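Local atomic coordinates of salt-tolerant glutaminase (Micrococcus luteus, PDB entry 3IH8), a protein that probably hydrolyses L-glutamine to L-glutamate and ammonium, as expected of a member of the glutaminase family. Residues A[25-30]-A[158-163]. Numbering follows the deposited sequence.
Sequences AQYIPV and ESEMAV
Ser159 packs against Ile28, Pro29 and Val30 where helix 154-161 of the glutaminase domain, a beta-lactamase-like fold, meets the turn leading into the short helix 29-32. A small residue suits this position, because the two backbones come close here, with the CA atoms of Ile28 and Ser159 6.4 Å apart. Its OG, anti to the backbone N (chi1 -169°), lies 3.5 Å from Ile28 CB, and both Pro29 CD and Val30 CG1 approach the same oxygen; its neighbours across the contact are carbons, met in van der Waals contact. Ile28, the N-cap residue of helix 29-32, is buried; its CG2 rests 3.5 Å from Ser159 O, while its CG1 covers one face of the neighbouring Tyr27 ring.

Glu160, a residue that binds L-glutamate, follows on the helix. With CG anti to the backbone N, its chain bends at chi2 (105°), which carries the carboxylate to the hydroxyl of Tyr27. Tyr27 OH donates a weak hydrogen bond of 2.9 Å to Glu160 OE1, with the ring and carboxylate planes 30° apart. A tyrosine suits this place because its hydroxyl reaches the acid while its ring packs against Ile28 and Val163. Since Tyr27 also touches Val261, another L-glutamate-binding residue, the contact borders the L-glutamate site.

Three residues further on, Val163 supplies a compact branched side chain that reaches both hydrophobic neighbours: its CG2 sits 3.8 Å from Ile28 CG2 and meets the edge of the Tyr27 ring, nearly in plane, 3.9 Å from CD1.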
loop_
_atom_site.group_PDB
_atom_site.type_symbol
_atom_site.label_atom_id
_atom_site.label_comp_id
_atom_site.label_asym_id
_atom_site.label_seq_id
_atom_site.Cartn_x
_atom_site.Cartn_y
_atom_site.Cartn_z
ATOM N N ALA A 25 -17.869 -5.297 -25.345
ATOM C CA ALA A 25 -17.881 -3.928 -25.849
ATOM C C ALA A 25 -18.597 -3.933 -27.205
ATOM O O ALA A 25 -18.102 -4.517 -28.168
ATOM C CB ALA A 25 -16.450 -3.417 -25.999
ATOM N N GLN A 26 -19.758 -3.282 -27.264
ATOM C CA GLN A 26 -20.575 -3.229 -28.480
ATOM C C GLN A 26 -20.232 -2.140 -29.496
ATOM O O GLN A 26 -20.775 -2.141 -30.598
ATOM C CB GLN A 26 -22.055 -3.069 -28.104
ATOM C CG GLN A 26 -22.631 -4.204 -27.282
ATOM C CD GLN A 26 -22.658 -5.510 -28.042
ATOM O OE1 GLN A 26 -22.270 -6.551 -27.514
ATOM N NE2 GLN A 26 -23.124 -5.467 -29.288
ATOM N N TYR A 27 -19.343 -1.217 -29.146
ATOM C CA TYR A 27 -19.005 -0.121 -30.049
ATOM C C TYR A 27 -18.274 -0.508 -31.345
ATOM O O TYR A 27 -18.249 0.271 -32.304
ATOM C CB TYR A 27 -18.223 0.953 -29.285
ATOM C CG TYR A 27 -16.744 0.699 -29.130
ATOM C CD1 TYR A 27 -15.846 1.110 -30.111
ATOM C CD2 TYR A 27 -16.234 0.087 -27.986
ATOM C CE1 TYR A 27 -14.474 0.925 -29.961
ATOM C CE2 TYR A 27 -14.862 -0.103 -27.825
ATOM C CZ TYR A 27 -13.989 0.322 -28.819
ATOM O OH TYR A 27 -12.632 0.159 -28.675
ATOM N N ILE A 28 -17.678 -1.694 -31.377
ATOM C CA ILE A 28 -17.000 -2.165 -32.583
ATOM C C ILE A 28 -17.189 -3.668 -32.739
ATOM O O ILE A 28 -17.089 -4.420 -31.770
ATOM C CB ILE A 28 -15.485 -1.845 -32.590
ATOM C CG1 ILE A 28 -14.848 -2.229 -31.258
ATOM C CG2 ILE A 28 -15.268 -0.383 -32.922
ATOM C CD1 ILE A 28 -13.348 -2.045 -31.243
ATOM N N PRO A 29 -17.462 -4.122 -33.973
ATOM C CA PRO A 29 -17.682 -5.537 -34.294
ATOM C C PRO A 29 -16.587 -6.498 -33.836
ATOM O O PRO A 29 -16.881 -7.599 -33.369
ATOM C CB PRO A 29 -17.855 -5.522 -35.813
ATOM C CG PRO A 29 -17.047 -4.327 -36.238
ATOM C CD PRO A 29 -17.433 -3.310 -35.201
ATOM N N VAL A 30 -15.330 -6.088 -33.966
ATOM C CA VAL A 30 -14.227 -6.944 -33.559
ATOM C C VAL A 30 -14.384 -7.349 -32.092
ATOM O O VAL A 30 -14.110 -8.493 -31.726
ATOM C CB VAL A 30 -12.861 -6.246 -33.769
ATOM C CG1 VAL A 30 -12.788 -4.967 -32.951
ATOM C CG2 VAL A 30 -11.734 -7.197 -33.389
ATOM N N GLU A 158 -7.985 -0.305 -36.982
ATOM C CA GLU A 158 -8.819 0.322 -38.000
ATOM C C GLU A 158 -10.279 0.391 -37.586
ATOM O O GLU A 158 -10.960 1.392 -37.835
ATOM C CB GLU A 158 -8.697 -0.424 -39.331
ATOM C CG GLU A 158 -7.294 -0.404 -39.902
ATOM C CD GLU A 158 -7.259 -0.793 -41.361
ATOM O OE1 GLU A 158 -7.803 -0.029 -42.188
ATOM O OE2 GLU A 158 -6.695 -1.861 -41.681
ATOM N N SER A 159 -10.756 -0.672 -36.950
ATOM C CA SER A 159 -12.135 -0.725 -36.502
ATOM C C SER A 159 -12.397 0.406 -35.493
ATOM O O SER A 159 -13.452 1.052 -35.520
ATOM C CB SER A 159 -12.416 -2.093 -35.876
ATOM O OG SER A 159 -13.803 -2.282 -35.651
ATOM N N GLU A 160 -11.422 0.652 -34.621
ATOM C CA GLU A 160 -11.527 1.699 -33.614
ATOM C C GLU A 160 -11.484 3.086 -34.249
ATOM O O GLU A 160 -12.272 3.962 -33.885
ATOM C CB GLU A 160 -10.385 1.580 -32.600
ATOM C CG GLU A 160 -10.329 2.721 -31.587
ATOM C CD GLU A 160 -10.824 2.313 -30.211
ATOM O OE1 GLU A 160 -10.174 1.451 -29.574
ATOM O OE2 GLU A 160 -11.863 2.850 -29.768
ATOM N N MET A 161 -10.566 3.281 -35.193
ATOM C CA MET A 161 -10.418 4.572 -35.859
ATOM C C MET A 161 -11.684 5.062 -36.556
ATOM O O MET A 161 -11.937 6.264 -36.612
ATOM C CB MET A 161 -9.278 4.530 -36.880
ATOM C CG MET A 161 -7.884 4.427 -36.281
ATOM S SD MET A 161 -7.484 5.770 -35.143
ATOM C CE MET A 161 -7.149 7.099 -36.265
ATOM N N ALA A 162 -12.479 4.136 -37.085
ATOM C CA ALA A 162 -13.709 4.508 -37.772
ATOM C C ALA A 162 -14.728 5.146 -36.828
ATOM O O ALA A 162 -15.689 5.776 -37.273
ATOM C CB ALA A 162 -14.325 3.281 -38.451
ATOM N N VAL A 163 -14.524 4.973 -35.528
ATOM C CA VAL A 163 -15.436 5.534 -34.543
ATOM C C VAL A 163 -14.667 6.208 -33.409
ATOM O O VAL A 163 -14.961 5.997 -32.240
ATOM C CB VAL A 163 -16.362 4.435 -33.963
ATOM C CG1 VAL A 163 -17.176 3.803 -35.084
ATOM C CG2 VAL A 163 -15.543 3.369 -33.259
#